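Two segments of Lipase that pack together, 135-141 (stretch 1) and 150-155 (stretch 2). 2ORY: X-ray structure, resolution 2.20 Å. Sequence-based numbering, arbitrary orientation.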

# COMPACT_ATOMS: atom_id res chain seq x y z
N THR A 135 -9.84 -9.93 3.05
CA THR A 135 -8.85 -10.99 2.85
C THR A 135 -7.71 -10.81 3.87
O THR A 135 -7.18 -11.80 4.38
N LEU A 136 -7.32 -9.56 4.17
CA LEU A 136 -6.27 -9.33 5.16
C LEU A 136 -6.74 -9.66 6.59
O LEU A 136 -5.94 -10.07 7.43
N GLN A 137 -8.03 -9.47 6.87
CA GLN A 137 -8.59 -9.73 8.19
C GLN A 137 -8.73 -11.22 8.45
O GLN A 137 -8.82 -11.65 9.60
N LYS A 138 -8.77 -12.00 7.38
CA LYS A 138 -8.93 -13.43 7.53
C LYS A 138 -7.65 -14.21 7.32
O LYS A 138 -7.61 -15.39 7.61
N LEU A 139 -6.60 -13.55 6.84
CA LEU A 139 -5.34 -14.25 6.62
C LEU A 139 -4.80 -14.87 7.90
O LEU A 139 -4.98 -14.33 8.98
N LYS A 140 -4.12 -16.00 7.75
CA LYS A 140 -3.50 -16.70 8.87
C LYS A 140 -2.20 -17.30 8.37
O LYS A 140 -2.18 -18.01 7.36
N PRO A 141 -1.08 -17.04 9.07
CA PRO A 141 0.19 -17.60 8.63
C PRO A 141 0.05 -19.12 8.70
O PRO A 141 -0.70 -19.64 9.53
N LYS A 150 -3.17 -17.66 13.34
CA LYS A 150 -3.85 -16.58 14.02
C LYS A 150 -4.09 -15.44 13.05
O LYS A 150 -3.24 -15.15 12.22
N THR A 151 -5.26 -14.81 13.14
CA THR A 151 -5.57 -13.68 12.27
C THR A 151 -4.75 -12.53 12.84
O THR A 151 -4.20 -12.65 13.94
N ILE A 152 -4.64 -11.43 12.11
CA ILE A 152 -3.86 -10.30 12.59
C ILE A 152 -4.48 -9.79 13.91
O ILE A 152 -3.76 -9.48 14.85
N LEU A 153 -5.80 -9.72 13.97
CA LEU A 153 -6.45 -9.23 15.18
C LEU A 153 -6.18 -10.14 16.38
O LEU A 153 -5.85 -9.67 17.48
N GLN A 154 -6.32 -11.45 16.19
CA GLN A 154 -6.05 -12.39 17.27
C GLN A 154 -4.59 -12.27 17.71
O GLN A 154 -4.30 -12.27 18.91
N PHE A 155 -3.67 -12.17 16.75
CA PHE A 155 -2.25 -12.05 17.09
C PHE A 155 -1.93 -10.80 17.94
O PHE A 155 -1.20 -10.88 18.93

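No direct hydrogen bond joins the two stretches; 293 Å² is buried, through a mixture of backbone and side-chain contacts, with two waters bridging polar groups. Thr 135 (chi1 p) lies out of reach. Leu 136 (m, t) points sideways, and its contribution is its carbonyl: Leu 136 O lies 4.2 Å from Ile 152 CG2 and accepts from water 1 at 2.6 Å. That water also donates to Leu 139 O (2.7 Å) and accepts from Ile 152 N (2.9 Å), so it links two carbonyls of stretch 1 to the amide of Ile 152, the first residue of the helix in stretch 2. The CA-to-CB bonds of Gln 137 (m, t, chi3 -42°) and Lys 138 (m, t, m, t) point away, yet Gln 137 O approaches Thr 151 CG2 at 3.6 Å and accepts from water 2 (2.8 Å), which in turn accepts from Leu 153 N (3.2 Å). Leu 139 (m, t) points sideways; its O receives a nearly linear CA-H...O contact from Thr 151 CA (3.4 Å, 175° at H). Lys 140 (m, t, t, t) is extended, bringing CE to 3.5 Å from Thr 151 CG2. Thr 151 (p) holds its methyl there while its OG1 caps the helix, accepting from Gln 154 N (3.1 Å); Gln 154 (m, t), whose CA-to-CB bond points toward stretch 1, reciprocates through OE1, accepting from Thr 151 N (3.0 Å). Finally, Pro 141 CD sits 3.2 Å from Lys 150 O.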

# COMPACT_ATOMS: atom_id res chain seq x y z
CB THR A 135 -8.27 -10.98 1.43
OG1 THR A 135 -7.48 -9.80 1.24
CG2 THR A 135 -9.39 -10.98 0.42
CB LEU A 136 -5.78 -7.87 5.14
CG LEU A 136 -5.10 -7.36 3.84
CD1 LEU A 136 -4.67 -5.92 4.01
CD2 LEU A 136 -3.91 -8.23 3.50
CB GLN A 137 -9.97 -9.07 8.35
CG GLN A 137 -10.01 -7.56 8.16
CD GLN A 137 -11.42 -6.98 8.25
OE1 GLN A 137 -12.36 -7.56 7.71
NE2 GLN A 137 -11.56 -5.84 8.92
CB LYS A 138 -10.03 -13.94 6.59
CG LYS A 138 -11.42 -13.45 6.99
CD LYS A 138 -12.47 -13.83 5.96
CE LYS A 138 -12.21 -13.15 4.61
NZ LYS A 138 -13.28 -13.44 3.61
CB LEU A 139 -4.29 -13.29 6.07
CG LEU A 139 -4.23 -12.87 4.59
CD1 LEU A 139 -3.19 -11.75 4.47
CD2 LEU A 139 -3.86 -14.07 3.69
CB LYS A 140 -4.40 -17.81 9.43
CG LYS A 140 -5.66 -17.31 10.14
CD LYS A 140 -6.47 -18.45 10.79
CE LYS A 140 -7.70 -17.91 11.54
NZ LYS A 140 -8.49 -18.96 12.27
CB PRO A 141 1.18 -17.06 9.65
CG PRO A 141 0.52 -15.82 10.18
CD PRO A 141 -0.91 -16.26 10.31
CB LYS A 150 -3.00 -16.08 15.19
CG LYS A 150 -2.90 -17.06 16.34
CD LYS A 150 -1.51 -17.05 16.95
CE LYS A 150 -1.38 -18.11 18.04
NZ LYS A 150 0.05 -18.37 18.36
CB THR A 151 -7.05 -13.27 12.34
OG1 THR A 151 -7.39 -12.95 13.70
CG2 THR A 151 -7.96 -14.40 11.81
CB ILE A 152 -3.81 -9.16 11.54
CG1 ILE A 152 -2.91 -8.02 12.03
CG2 ILE A 152 -5.21 -8.62 11.26
CD1 ILE A 152 -1.47 -8.36 12.08
CB LEU A 153 -7.96 -9.06 14.95
CG LEU A 153 -8.76 -8.48 16.12
CD1 LEU A 153 -8.12 -7.20 16.59
CD2 LEU A 153 -10.20 -8.24 15.68
CB GLN A 154 -6.35 -13.82 16.81
CG GLN A 154 -7.83 -14.05 16.47
CD GLN A 154 -8.07 -15.37 15.77
OE1 GLN A 154 -7.15 -15.94 15.17
NE2 GLN A 154 -9.30 -15.86 15.82
CB PHE A 155 -1.38 -12.01 15.83
CG PHE A 155 0.08 -11.74 16.10
CD1 PHE A 155 0.89 -12.74 16.62
CD2 PHE A 155 0.63 -10.48 15.88
CE1 PHE A 155 2.22 -12.49 16.92
CE2 PHE A 155 1.96 -10.22 16.18
CZ PHE A 155 2.76 -11.23 16.70
O HOH W 1 -5.54 -11.70 9.37
O HOH W 2 -8.25 -10.33 11.99